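PDB 3DXI: putative aldolase from Bacteroides vulgatus ATCC 8482, which is of unknown function but folds as a TIM barrel of the HMGL-like type and is found as an assembly of two copies. Local coordinates for residues 7-12 with 27-32; 14-19 with 265-270; 33-38 with 248-253; 38-43 with 101-106; 217-222 with 252-257. All coordinates share one frame; numbering follows the deposited sequence.

Contact 1. Residues 7-12 with 27-32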
# COMPACT_ATOMS: atom_id res chain seq x y z
N ASP A 7 8.81 12.74 -11.30
CA ASP A 7 9.56 11.68 -10.65
C ASP A 7 10.79 12.29 -9.99
O ASP A 7 11.55 13.03 -10.63
CB ASP A 7 9.96 10.61 -11.66
CG ASP A 7 10.69 9.46 -11.01
OD1 ASP A 7 11.91 9.59 -10.76
OD2 ASP A 7 10.06 8.42 -10.75
N CYS A 8 10.98 11.98 -8.71
CA CYS A 8 12.12 12.50 -7.96
C CYS A 8 12.99 11.40 -7.37
O CYS A 8 13.56 11.56 -6.30
CB CYS A 8 11.64 13.45 -6.86
SG CYS A 8 10.34 12.80 -5.76
N THR A 9 13.10 10.29 -8.09
CA THR A 9 13.90 9.14 -7.64
C THR A 9 15.31 9.50 -7.16
O THR A 9 15.68 9.20 -6.02
CB THR A 9 14.02 8.08 -8.76
OG1 THR A 9 12.71 7.72 -9.22
CG2 THR A 9 14.72 6.84 -8.25
N LEU A 10 16.11 10.13 -8.02
CA LEU A 10 17.49 10.48 -7.66
C LEU A 10 17.64 11.47 -6.50
O LEU A 10 18.54 11.32 -5.67
CB LEU A 10 18.23 11.02 -8.88
CG LEU A 10 18.32 10.10 -10.10
CD1 LEU A 10 19.17 10.76 -11.18
CD2 LEU A 10 18.92 8.76 -9.70
N ARG A 11 16.76 12.47 -6.46
CA ARG A 11 16.81 13.48 -5.42
C ARG A 11 16.39 12.94 -4.06
O ARG A 11 17.05 13.17 -3.04
CB ARG A 11 15.91 14.67 -5.80
CG ARG A 11 15.99 15.88 -4.87
CD ARG A 11 15.14 15.72 -3.61
NE ARG A 11 13.70 15.76 -3.90
CZ ARG A 11 12.75 15.65 -2.98
NH1 ARG A 11 13.08 15.50 -1.70
NH2 ARG A 11 11.47 15.71 -3.33
N ASP A 12 15.29 12.20 -4.05
CA ASP A 12 14.74 11.63 -2.83
C ASP A 12 15.36 10.29 -2.43
O ASP A 12 15.41 9.95 -1.25
CB ASP A 12 13.23 11.49 -2.99
CG ASP A 12 12.46 12.06 -1.83
OD1 ASP A 12 13.02 12.89 -1.08
OD2 ASP A 12 11.28 11.68 -1.67
N ASP A 27 22.11 7.20 -16.69
CA ASP A 27 21.70 7.19 -18.09
C ASP A 27 20.48 6.32 -18.33
O ASP A 27 19.58 6.69 -19.08
CB ASP A 27 22.84 6.72 -19.00
CG ASP A 27 23.90 7.79 -19.20
OD1 ASP A 27 23.63 8.96 -18.87
OD2 ASP A 27 25.00 7.46 -19.69
N ALA A 28 20.46 5.14 -17.71
CA ALA A 28 19.32 4.24 -17.86
C ALA A 28 18.07 4.97 -17.36
O ALA A 28 17.01 4.94 -18.00
CB ALA A 28 19.55 2.96 -17.05
N TYR A 29 18.19 5.62 -16.20
CA TYR A 29 17.08 6.37 -15.61
C TYR A 29 16.59 7.46 -16.57
O TYR A 29 15.43 7.47 -16.96
CB TYR A 29 17.50 7.01 -14.28
CG TYR A 29 16.50 8.01 -13.72
CD1 TYR A 29 15.29 7.58 -13.16
CD2 TYR A 29 16.75 9.38 -13.78
CE1 TYR A 29 14.36 8.49 -12.66
CE2 TYR A 29 15.82 10.30 -13.28
CZ TYR A 29 14.64 9.86 -12.73
OH TYR A 29 13.73 10.77 -12.23
N ILE A 30 17.48 8.37 -16.95
CA ILE A 30 17.11 9.47 -17.86
C ILE A 30 16.45 8.98 -19.14
O ILE A 30 15.44 9.54 -19.58
CB ILE A 30 18.34 10.33 -18.22
CG1 ILE A 30 18.90 11.02 -16.96
CG2 ILE A 30 17.95 11.38 -19.26
CD1 ILE A 30 17.99 12.10 -16.37
N LEU A 31 17.00 7.93 -19.75
CA LEU A 31 16.43 7.41 -20.99
C LEU A 31 15.07 6.73 -20.79
O LEU A 31 14.20 6.81 -21.65
CB LEU A 31 17.41 6.44 -21.67
CG LEU A 31 18.69 7.13 -22.16
CD1 LEU A 31 19.67 6.09 -22.68
CD2 LEU A 31 18.35 8.14 -23.24
N ALA A 32 14.89 6.07 -19.65
CA ALA A 32 13.62 5.42 -19.36
C ALA A 32 12.55 6.50 -19.19
O ALA A 32 11.43 6.35 -19.66
CB ALA A 32 13.72 4.59 -18.09
O HOH W 1 15.38 11.94 -10.23

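Contact 2. Residues 14-19 with 265-270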
# COMPACT_ATOMS: atom_id res chain seq x y z
N GLY A 14 18.56 9.43 -3.15
CA GLY A 14 19.99 9.59 -2.94
C GLY A 14 20.42 9.42 -1.49
O GLY A 14 21.58 9.13 -1.21
N TYR A 15 19.48 9.60 -0.57
CA TYR A 15 19.74 9.46 0.86
C TYR A 15 20.62 8.25 1.18
O TYR A 15 21.63 8.37 1.88
CB TYR A 15 18.40 9.32 1.58
CG TYR A 15 18.48 9.14 3.08
CD1 TYR A 15 18.51 10.25 3.93
CD2 TYR A 15 18.51 7.87 3.65
CE1 TYR A 15 18.55 10.09 5.31
CE2 TYR A 15 18.55 7.70 5.03
CZ TYR A 15 18.58 8.82 5.85
OH TYR A 15 18.61 8.66 7.22
N TYR A 16 20.24 7.10 0.65
CA TYR A 16 20.96 5.84 0.90
C TYR A 16 22.37 5.72 0.33
O TYR A 16 23.19 4.98 0.87
CB TYR A 16 20.11 4.68 0.38
CG TYR A 16 18.74 4.58 1.02
CD1 TYR A 16 18.60 4.13 2.34
CD2 TYR A 16 17.60 4.92 0.31
CE1 TYR A 16 17.34 4.02 2.92
CE2 TYR A 16 16.33 4.81 0.88
CZ TYR A 16 16.21 4.35 2.19
OH TYR A 16 14.97 4.22 2.76
N THR A 17 22.65 6.42 -0.76
CA THR A 17 23.95 6.33 -1.41
C THR A 17 24.78 7.61 -1.38
O THR A 17 25.73 7.75 -2.16
CB THR A 17 23.77 5.93 -2.88
OG1 THR A 17 23.08 6.99 -3.56
CG2 THR A 17 22.94 4.65 -2.98
N ASN A 18 24.44 8.53 -0.48
CA ASN A 18 25.12 9.81 -0.39
C ASN A 18 24.88 10.57 -1.68
O ASN A 18 25.69 11.41 -2.07
CB ASN A 18 26.63 9.64 -0.21
CG ASN A 18 26.98 8.89 1.05
OD1 ASN A 18 26.42 9.14 2.11
ND2 ASN A 18 27.94 7.97 0.94
N TRP A 19 23.76 10.27 -2.34
CA TRP A 19 23.41 10.91 -3.59
C TRP A 19 24.41 10.61 -4.71
O TRP A 19 24.56 11.38 -5.66
CB TRP A 19 23.26 12.43 -3.39
CG TRP A 19 21.97 12.77 -2.71
CD1 TRP A 19 20.76 12.96 -3.32
CD2 TRP A 19 21.74 12.86 -1.30
NE1 TRP A 19 19.78 13.14 -2.37
CE2 TRP A 19 20.35 13.08 -1.12
CE3 TRP A 19 22.56 12.75 -0.17
CZ2 TRP A 19 19.77 13.21 0.15
CZ3 TRP A 19 21.98 12.88 1.09
CH2 TRP A 19 20.60 13.10 1.24
N TYR A 265 19.22 -1.74 0.36
CA TYR A 265 18.68 -0.76 1.31
C TYR A 265 17.26 -1.00 1.78
O TYR A 265 16.86 -0.51 2.84
CB TYR A 265 18.83 0.64 0.72
CG TYR A 265 20.27 1.03 0.55
CD1 TYR A 265 21.11 1.17 1.66
CD2 TYR A 265 20.83 1.23 -0.71
CE1 TYR A 265 22.45 1.50 1.52
CE2 TYR A 265 22.18 1.56 -0.87
CZ TYR A 265 22.98 1.68 0.26
OH TYR A 265 24.32 1.99 0.13
N GLN A 266 16.49 -1.74 0.99
CA GLN A 266 15.12 -2.08 1.32
C GLN A 266 14.23 -1.00 1.92
O GLN A 266 13.77 -1.13 3.06
CB GLN A 266 15.12 -3.28 2.27
CG GLN A 266 15.86 -4.48 1.74
CD GLN A 266 15.53 -5.72 2.52
OE1 GLN A 266 14.44 -6.28 2.39
NE2 GLN A 266 16.46 -6.15 3.37
N TRP A 267 13.98 0.07 1.17
CA TRP A 267 13.09 1.11 1.67
C TRP A 267 11.69 0.51 1.64
O TRP A 267 11.45 -0.47 0.93
CB TRP A 267 13.17 2.35 0.78
CG TRP A 267 13.22 2.03 -0.68
CD1 TRP A 267 12.16 1.83 -1.51
CD2 TRP A 267 14.40 1.87 -1.48
NE1 TRP A 267 12.61 1.55 -2.79
CE2 TRP A 267 13.98 1.57 -2.79
CE3 TRP A 267 15.77 1.94 -1.21
CZ2 TRP A 267 14.88 1.35 -3.84
CZ3 TRP A 267 16.68 1.72 -2.26
CH2 TRP A 267 16.22 1.43 -3.55
N GLY A 268 10.77 1.08 2.40
CA GLY A 268 9.42 0.54 2.45
C GLY A 268 8.96 0.66 3.88
O GLY A 268 9.78 0.76 4.80
N THR A 269 7.65 0.63 4.10
CA THR A 269 7.10 0.77 5.44
C THR A 269 7.25 -0.50 6.29
O THR A 269 7.50 -1.58 5.77
CB THR A 269 5.60 1.18 5.39
OG1 THR A 269 5.18 1.58 6.69
CG2 THR A 269 4.74 -0.00 4.93
N ASN A 270 7.11 -0.33 7.60
CA ASN A 270 7.19 -1.42 8.57
C ASN A 270 6.46 -0.92 9.82
O ASN A 270 6.01 0.22 9.84
CB ASN A 270 8.65 -1.79 8.87
CG ASN A 270 9.53 -0.59 9.14
OD1 ASN A 270 9.18 0.31 9.90
ND2 ASN A 270 10.71 -0.57 8.51

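Contact 3. Residues 33-38 with 248-253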
# COMPACT_ATOMS: atom_id res chain seq x y z
N MSE A 33 12.91 7.58 -18.51
CA MSE A 33 11.97 8.67 -18.29
C MSE A 33 11.51 9.28 -19.62
O MSE A 33 10.40 9.81 -19.71
CB MSE A 33 12.60 9.75 -17.41
CG MSE A 33 12.94 9.29 -16.00
SE MSE A 33 11.42 8.58 -15.00
CE MSE A 33 11.89 6.70 -15.08
N ASN A 34 12.36 9.21 -20.64
CA ASN A 34 11.99 9.73 -21.95
C ASN A 34 10.82 8.93 -22.53
O ASN A 34 9.99 9.46 -23.25
CB ASN A 34 13.16 9.64 -22.95
CG ASN A 34 14.16 10.77 -22.80
OD1 ASN A 34 13.92 11.74 -22.08
ND2 ASN A 34 15.29 10.66 -23.49
N GLU A 35 10.77 7.63 -22.21
CA GLU A 35 9.72 6.77 -22.74
C GLU A 35 8.58 6.45 -21.79
O GLU A 35 7.80 5.54 -22.04
CB GLU A 35 10.33 5.47 -23.26
CG GLU A 35 11.33 5.67 -24.38
CD GLU A 35 11.69 4.37 -25.09
OE1 GLU A 35 10.84 3.85 -25.84
OE2 GLU A 35 12.82 3.88 -24.89
N LEU A 36 8.49 7.19 -20.69
CA LEU A 36 7.41 7.00 -19.72
C LEU A 36 6.62 8.30 -19.68
O LEU A 36 7.16 9.37 -19.93
CB LEU A 36 7.99 6.66 -18.34
CG LEU A 36 8.67 5.29 -18.17
CD1 LEU A 36 9.31 5.17 -16.79
CD2 LEU A 36 7.65 4.19 -18.36
N PRO A 37 5.31 8.22 -19.37
CA PRO A 37 4.53 9.46 -19.32
C PRO A 37 4.81 10.32 -18.08
O PRO A 37 3.89 10.66 -17.33
CB PRO A 37 3.09 8.95 -19.40
CG PRO A 37 3.16 7.64 -18.68
CD PRO A 37 4.44 7.04 -19.22
N ILE A 38 6.08 10.67 -17.89
CA ILE A 38 6.52 11.51 -16.77
C ILE A 38 7.02 12.84 -17.34
O ILE A 38 7.94 12.88 -18.15
CB ILE A 38 7.65 10.84 -15.95
CG1 ILE A 38 7.08 9.74 -15.06
CG2 ILE A 38 8.36 11.88 -15.09
CD1 ILE A 38 7.09 8.37 -15.68
N PHE A 248 5.13 -0.47 -20.56
CA PHE A 248 5.47 -1.31 -19.42
C PHE A 248 6.80 -2.04 -19.55
O PHE A 248 7.38 -2.44 -18.54
CB PHE A 248 4.32 -2.29 -19.18
CG PHE A 248 3.09 -1.63 -18.63
CD1 PHE A 248 3.02 -1.28 -17.29
CD2 PHE A 248 2.01 -1.34 -19.46
CE1 PHE A 248 1.90 -0.64 -16.79
CE2 PHE A 248 0.87 -0.70 -18.97
CZ PHE A 248 0.82 -0.34 -17.63
N ASN A 249 7.27 -2.22 -20.78
CA ASN A 249 8.55 -2.89 -20.99
C ASN A 249 9.62 -2.01 -20.37
O ASN A 249 10.47 -2.50 -19.62
CB ASN A 249 8.81 -3.10 -22.49
CG ASN A 249 7.98 -4.24 -23.07
OD1 ASN A 249 7.05 -4.74 -22.44
ND2 ASN A 249 8.30 -4.66 -24.30
N VAL A 250 9.57 -0.72 -20.68
CA VAL A 250 10.52 0.25 -20.13
C VAL A 250 10.34 0.35 -18.61
O VAL A 250 11.32 0.40 -17.87
CB VAL A 250 10.31 1.66 -20.75
CG1 VAL A 250 11.12 2.70 -19.97
CG2 VAL A 250 10.73 1.66 -22.22
N LEU A 251 9.09 0.38 -18.15
CA LEU A 251 8.82 0.47 -16.72
C LEU A 251 9.47 -0.71 -15.99
O LEU A 251 10.13 -0.53 -14.96
CB LEU A 251 7.31 0.50 -16.47
CG LEU A 251 6.82 0.82 -15.05
CD1 LEU A 251 7.46 2.11 -14.55
CD2 LEU A 251 5.30 0.96 -15.08
N GLY A 252 9.29 -1.91 -16.51
CA GLY A 252 9.88 -3.08 -15.89
C GLY A 252 11.40 -3.02 -15.90
O GLY A 252 12.05 -3.41 -14.93
N ASN A 253 11.98 -2.53 -16.99
CA ASN A 253 13.43 -2.44 -17.08
C ASN A 253 14.01 -1.41 -16.12
O ASN A 253 15.07 -1.64 -15.54
CB ASN A 253 13.87 -2.11 -18.51
CG ASN A 253 13.57 -3.23 -19.49
OD1 ASN A 253 13.48 -4.39 -19.10
ND2 ASN A 253 13.43 -2.88 -20.76

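Contact 4. Residues 38-43 with 101-106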
# COMPACT_ATOMS: atom_id res chain seq x y z
N ILE A 38 6.08 10.67 -17.89
CA ILE A 38 6.52 11.51 -16.77
C ILE A 38 7.02 12.84 -17.34
O ILE A 38 7.94 12.88 -18.15
CB ILE A 38 7.65 10.84 -15.95
CG1 ILE A 38 7.08 9.74 -15.06
CG2 ILE A 38 8.36 11.88 -15.09
CD1 ILE A 38 7.09 8.37 -15.68
N ASP A 39 6.41 13.93 -16.88
CA ASP A 39 6.70 15.27 -17.36
C ASP A 39 7.89 16.01 -16.76
O ASP A 39 8.58 16.75 -17.47
CB ASP A 39 5.44 16.11 -17.18
CG ASP A 39 4.22 15.42 -17.73
OD1 ASP A 39 4.07 15.38 -18.96
OD2 ASP A 39 3.41 14.90 -16.92
N TYR A 40 8.11 15.82 -15.47
CA TYR A 40 9.20 16.47 -14.75
C TYR A 40 10.08 15.46 -14.05
O TYR A 40 9.61 14.44 -13.55
CB TYR A 40 8.64 17.43 -13.70
CG TYR A 40 8.22 18.77 -14.22
CD1 TYR A 40 9.01 19.90 -14.01
CD2 TYR A 40 7.03 18.93 -14.93
CE1 TYR A 40 8.62 21.15 -14.48
CE2 TYR A 40 6.63 20.17 -15.41
CZ TYR A 40 7.44 21.28 -15.18
OH TYR A 40 7.07 22.51 -15.66
N LEU A 41 11.38 15.76 -14.01
CA LEU A 41 12.35 14.91 -13.35
C LEU A 41 13.18 15.79 -12.42
O LEU A 41 13.90 16.67 -12.87
CB LEU A 41 13.29 14.26 -14.38
CG LEU A 41 12.70 13.54 -15.60
CD1 LEU A 41 13.84 12.99 -16.43
CD2 LEU A 41 11.77 12.42 -15.16
N GLU A 42 13.05 15.56 -11.11
CA GLU A 42 13.82 16.31 -10.13
C GLU A 42 15.00 15.40 -9.85
O GLU A 42 14.88 14.42 -9.11
CB GLU A 42 13.01 16.55 -8.87
CG GLU A 42 13.71 17.39 -7.85
CD GLU A 42 12.80 17.74 -6.71
OE1 GLU A 42 12.25 16.81 -6.09
OE2 GLU A 42 12.61 18.95 -6.45
N VAL A 43 16.14 15.74 -10.45
CA VAL A 43 17.34 14.92 -10.37
C VAL A 43 18.28 15.10 -9.18
O VAL A 43 19.17 14.27 -8.97
CB VAL A 43 18.16 15.10 -11.66
CG1 VAL A 43 17.29 14.74 -12.87
CG2 VAL A 43 18.65 16.54 -11.77
N VAL A 101 18.31 23.89 -16.24
CA VAL A 101 17.23 23.42 -15.36
C VAL A 101 16.00 24.28 -15.54
O VAL A 101 16.08 25.51 -15.55
CB VAL A 101 17.69 23.45 -13.89
CG1 VAL A 101 16.51 23.16 -12.95
CG2 VAL A 101 18.80 22.41 -13.69
N ASP A 102 14.85 23.63 -15.68
CA ASP A 102 13.57 24.30 -15.88
C ASP A 102 12.94 24.84 -14.62
O ASP A 102 12.49 25.99 -14.58
CB ASP A 102 12.59 23.34 -16.56
CG ASP A 102 13.10 22.86 -17.90
OD1 ASP A 102 13.08 23.67 -18.85
OD2 ASP A 102 13.52 21.69 -17.99
N MSE A 103 12.92 24.02 -13.58
CA MSE A 103 12.29 24.41 -12.33
C MSE A 103 13.16 24.22 -11.10
O MSE A 103 13.92 23.26 -10.98
CB MSE A 103 11.00 23.61 -12.14
CG MSE A 103 10.31 23.87 -10.82
SE MSE A 103 8.81 22.65 -10.57
CE MSE A 103 7.45 23.65 -11.55
N ILE A 104 13.02 25.17 -10.17
CA ILE A 104 13.73 25.14 -8.91
C ILE A 104 12.67 24.91 -7.85
O ILE A 104 11.79 25.75 -7.66
CB ILE A 104 14.43 26.49 -8.62
CG1 ILE A 104 15.35 26.88 -9.79
CG2 ILE A 104 15.21 26.40 -7.32
CD1 ILE A 104 16.46 25.87 -10.09
N ARG A 105 12.73 23.77 -7.18
CA ARG A 105 11.76 23.49 -6.13
C ARG A 105 12.41 23.83 -4.80
O ARG A 105 13.61 23.63 -4.62
CB ARG A 105 11.35 22.03 -6.13
CG ARG A 105 10.64 21.59 -7.38
CD ARG A 105 10.35 20.12 -7.26
NE ARG A 105 8.95 19.86 -6.98
CZ ARG A 105 8.49 18.71 -6.49
NH1 ARG A 105 9.32 17.72 -6.21
NH2 ARG A 105 7.20 18.56 -6.33
N ILE A 106 11.61 24.36 -3.88
CA ILE A 106 12.11 24.76 -2.58
C ILE A 106 11.46 23.94 -1.47
O ILE A 106 10.24 23.90 -1.37
CB ILE A 106 11.80 26.25 -2.33
CG1 ILE A 106 12.29 27.08 -3.52
CG2 ILE A 106 12.46 26.72 -1.04
CD1 ILE A 106 11.87 28.54 -3.50

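Contact 5. Residues 217-222 with 252-257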
# COMPACT_ATOMS: atom_id res chain seq x y z
N ALA A 217 6.26 11.07 -7.35
CA ALA A 217 6.45 9.64 -7.10
C ALA A 217 7.89 9.30 -7.47
O ALA A 217 8.60 10.14 -8.02
CB ALA A 217 5.47 8.82 -7.93
N THR A 218 8.32 8.08 -7.16
CA THR A 218 9.67 7.64 -7.48
C THR A 218 9.65 6.16 -7.86
O THR A 218 8.74 5.43 -7.46
CB THR A 218 10.64 7.83 -6.28
OG1 THR A 218 10.22 7.02 -5.17
CG2 THR A 218 10.68 9.29 -5.85
N ILE A 219 10.64 5.72 -8.64
CA ILE A 219 10.73 4.33 -9.06
C ILE A 219 10.97 3.43 -7.83
O ILE A 219 11.93 3.62 -7.08
CB ILE A 219 11.87 4.15 -10.09
CG1 ILE A 219 11.55 4.96 -11.36
CG2 ILE A 219 12.06 2.67 -10.42
CD1 ILE A 219 10.24 4.58 -12.04
N THR A 220 10.06 2.47 -7.65
CA THR A 220 10.02 1.52 -6.53
C THR A 220 9.76 2.22 -5.21
O THR A 220 9.94 1.64 -4.15
CB THR A 220 11.31 0.65 -6.40
OG1 THR A 220 12.43 1.47 -6.04
CG2 THR A 220 11.62 -0.08 -7.70
N GLY A 221 9.31 3.48 -5.27
CA GLY A 221 9.02 4.24 -4.07
C GLY A 221 10.26 4.65 -3.30
O GLY A 221 10.18 5.10 -2.16
N MSE A 222 11.42 4.49 -3.93
CA MSE A 222 12.70 4.83 -3.31
C MSE A 222 12.65 6.18 -2.60
O MSE A 222 12.27 7.20 -3.19
CB MSE A 222 13.82 4.83 -4.36
CG MSE A 222 15.22 5.03 -3.79
SE MSE A 222 16.58 4.95 -5.17
CE MSE A 222 18.14 4.56 -4.08
N GLY A 252 9.29 -1.91 -16.51
CA GLY A 252 9.88 -3.08 -15.89
C GLY A 252 11.40 -3.02 -15.90
O GLY A 252 12.05 -3.41 -14.93
N ASN A 253 11.98 -2.53 -16.99
CA ASN A 253 13.43 -2.44 -17.08
C ASN A 253 14.01 -1.41 -16.12
O ASN A 253 15.07 -1.64 -15.54
CB ASN A 253 13.87 -2.11 -18.51
CG ASN A 253 13.57 -3.23 -19.49
OD1 ASN A 253 13.48 -4.39 -19.10
ND2 ASN A 253 13.43 -2.88 -20.76
N ILE A 254 13.34 -0.28 -15.94
CA ILE A 254 13.87 0.73 -15.04
C ILE A 254 13.73 0.27 -13.59
O ILE A 254 14.53 0.63 -12.74
CB ILE A 254 13.19 2.12 -15.27
CG1 ILE A 254 13.98 3.20 -14.53
CG2 ILE A 254 11.75 2.11 -14.79
CD1 ILE A 254 15.44 3.30 -14.96
N ILE A 255 12.72 -0.55 -13.32
CA ILE A 255 12.54 -1.09 -11.97
C ILE A 255 13.73 -2.01 -11.71
O ILE A 255 14.34 -1.96 -10.64
CB ILE A 255 11.24 -1.92 -11.86
CG1 ILE A 255 10.02 -0.98 -11.81
CG2 ILE A 255 11.30 -2.81 -10.62
CD1 ILE A 255 8.69 -1.70 -11.83
N THR A 256 14.06 -2.84 -12.69
CA THR A 256 15.18 -3.77 -12.58
C THR A 256 16.49 -3.02 -12.34
O THR A 256 17.33 -3.48 -11.57
CB THR A 256 15.33 -4.64 -13.84
OG1 THR A 256 14.18 -5.49 -13.97
CG2 THR A 256 16.58 -5.49 -13.76
N THR A 257 16.66 -1.87 -12.99
CA THR A 257 17.86 -1.07 -12.82
C THR A 257 18.06 -0.73 -11.34
O THR A 257 19.17 -0.82 -10.81
CB THR A 257 17.79 0.24 -13.63
OG1 THR A 257 17.74 -0.06 -15.03
CG2 THR A 257 19.01 1.11 -13.37

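Contact 1. Residues 7-12 with 27-32
Tyr29 and Asp7 meet because both side chains set off opposite their own backbone N, with chi1 170° in the tyrosine and -178° in the aspartate, and then run past each other in opposite directions. The setting is a TIM barrel: Asp7 ends the first strand, 4-7, and Tyr29 reaches across from helix 23-34 on the outside of the barrel. Tyr29 OH donates to Asp7 OD1 at 2.6 Å, approaching on the anti side and 30° out of the carboxylate plane. Two further donors share that oxygen. Thr9 OG1 takes the syn lone pair of Asp7 OD1 at 2.6 Å, while Thr9 N reaches the same atom at 3.0 Å from above the carboxylate plane and completes an Asx turn that leads into helix 9-13. Three bonds on one buried oxygen leave the carboxylate little freedom to rotate. The tyrosine ring is placed by apolar contact as well. Leu10 CG lies over one face, displaced toward the rim, and Leu10 CD1 is 3.8 Å from Tyr29 CD2, whereas Asp7 OD1 sits at the ring edge, near the ring plane. Phe258 of helix 248-265 also packs on Tyr29 and on Thr9. Besides giving its proton to the aspartate, the phenol oxygen accepts one from a water 2.8 Å from Tyr29 OH, and the same water takes the N-H of Leu10, with Leu10 N 2.9 Å from the water oxygen.

Contact 2. Residues 14-19 with 265-270
Tyr16 lays its CB over the middle of the Tyr265 ring, 3.7 Å from the centroid of that ring, and Tyr265 in turn places its CB over a face of the Tyr16 ring, nearer the rim. Matching torsions go with this mutual CH-pi arrangement: chi1 is -59° in Tyr16 and -65° in Tyr265, with both CG atoms opposite their carbonyl carbons, and the side chains pass in opposite directions. The rings are close to parallel but slid well apart, and overlap little. The Thr17 side chain crosses that of Tyr265 at about a right angle, Thr17 CG2 being 3.8 Å from Tyr265 CE2. With Trp267 the tyrosine pair forms an aromatic cluster, which joins the loop after helix 9-13 to the chain leaving helix 248-265 of the TIM barrel. Trp267 holds CG between its backbone N and carbonyl carbon (chi1 41°), a conformation that turns the indole back beside Tyr16. The two rings lie oblique, Tyr16 CE2 3.6 Å from Trp267 CE3, and Tyr16 OH rests 3.3 Å from Trp267 CB. The polar ends are hydrogen-bonded outside the cluster: Tyr16 OH to Gly223 O, Thr17 OG1 to Asp20 O, and Trp267 NE1 to Thr220 O.

Contact 3. Residues 33-38 with 248-253
Leu36 and Val250 form the middle of this contact, Leu36 CG lying 4.0 Å from Val250 CG1 where the two side chains meet at a slant. One methyl of the leucine reaches further along the helix: Leu36 CD2 is 4.2 Å from Leu251 CB and lies about as close to the backbone N of Leu251. The other valine methyl meets Glu35, which is exposed. With Val250 chi1 at 169°, CG1 stands opposite the backbone N and CG2 opposite the carbonyl carbon, which splits the branches between two neighbours, and Val250 CG2 comes 4.0 Å from Glu35 CB. The extended glutamate crosses the valine at about a right angle, and its CD and OE2 come nearly as close to Val250 CG2 as CB does. Behind Leu36, an inverse gamma turn centred on Pro37 bends the chain, Ile38 N bonding to Leu36 O at 2.6 Å, and Lys74 NZ ties Met33 O to Ile38 O. On the other side, Asp247 OD1 accepts from Val250 N at the start of helix 248-265. Asn298 of the second subunit bonds to Phe248 N and to Asn249 OD1 there. The arrangement is an alpha-beta connection of a TIM barrel, the turn from helix 23-34 into strand 40-45, covered by an added helix.

Contact 4. Residues 38-43 with 101-106
Glu42 and Arg105 face each other with CA atoms 8.5 Å apart on strands 40-45 and 103-108, which run parallel with strand 75-81 between them. The meeting is therefore made by side chains inside a TIM barrel. Tyr40 and Met103, a selenomethionine, make the apolar part of the contact. They cross at about a right angle in an oblique Met-aromatic contact, with Met103 SE 5.0 Å from the centroid of the Tyr40 ring and Met103 CE 4.0 Å from Tyr40 CE1. Met103 sends CG opposite its backbone N and bends at chi3 (-85°), which turns the methyl onto the tyrosine. Tyr40 OH is hydrogen-bonded to Glu129 OE1 and Lys75 NZ. Two residues further along each strand the chemistry becomes ionic. Glu42 is extended and Arg105 bent, and they too cross nearly at right angles in a buried salt bridge. Each charge has a second partner: the carboxylate receives Arg11 NE at the same OE1, and Arg105 NH2 binds Asp216, so the charges form a network across the barrel interior. Across the strands Arg105 NH1 donates to Glu42 OE1 at 3.1 Å, in the plane of the guanidinium but from above the carboxylate plane, with an N-H...O angle of 143°.

Contact 5. Residues 217-222 with 252-257
Ile219 spreads its branches over one side of helix 248-265, overlapping Ile254 with the tip of one branch and the helix backbone with the other. Its chi1 of -63° puts CG1 opposite the carbonyl carbon and CG2 opposite the backbone N, which separates the two tasks. Ile219 CD1 lies 4.0 Å from Ile254 CG2, the side chains crossing at about a right angle. Ile219 CG2 instead settles against the main chain, 4.0 Å from Ile254 O and 4.1 Å from Ile255 CA, and that fits the close approach of the loop to the helix, with Ile219 CA and Ile255 CA 6.4 Å apart. The next residue adds a methyl-to-methyl contact, Thr220 CG2 being 4.0 Å from Ile255 CG2. Ile219 and Thr220, both directed toward the helix, occupy the corners of a type II beta turn, closed by Gly221 N bonding to Thr218 O at 3.0 Å. Thr220 has a positive phi (65°), as the second corner of such a turn requires. A side-chain bond from Thr218 OG1 to Met222 O, 2.9 Å long, braces the loop behind the turn. Thr9 OG1 and Glu232 OE1 hold the N-H groups of Ile219 and Thr220 respectively. In the TIM barrel this loop leaves the last strand, 214-217, whose Ala217 pairs with the first strand, 4-7. Met33 of helix 23-34 packs on both Ile219 and Ile254, Met231 of helix 231-241 also touches Ile219, and Leu271 of the second subunit reaches Ile255.

Overall arrangement
Contact 4 lies deepest, inside the barrel, and its ionic network reaches contact 1 through Arg11 to Glu42. Contact 1, also buried, combines hydrogen bonds to one carboxylate oxygen with leucine packing on a tyrosine ring, at the end of the first strand. Contacts 3 and 5 share helix 248-265 and are van der Waals contacts, mostly between apolar side chains; both touch the second subunit, but contact 5 is buried whereas contact 3 extends to the surface at Glu35. Contacts 1 and 3 use successive parts of helix 23-34, and Met33 bridges contacts 3 and 5. Contact 2, partly buried and aromatic, holds the far end of helix 248-265, about 22 Å from contact 3 between centres.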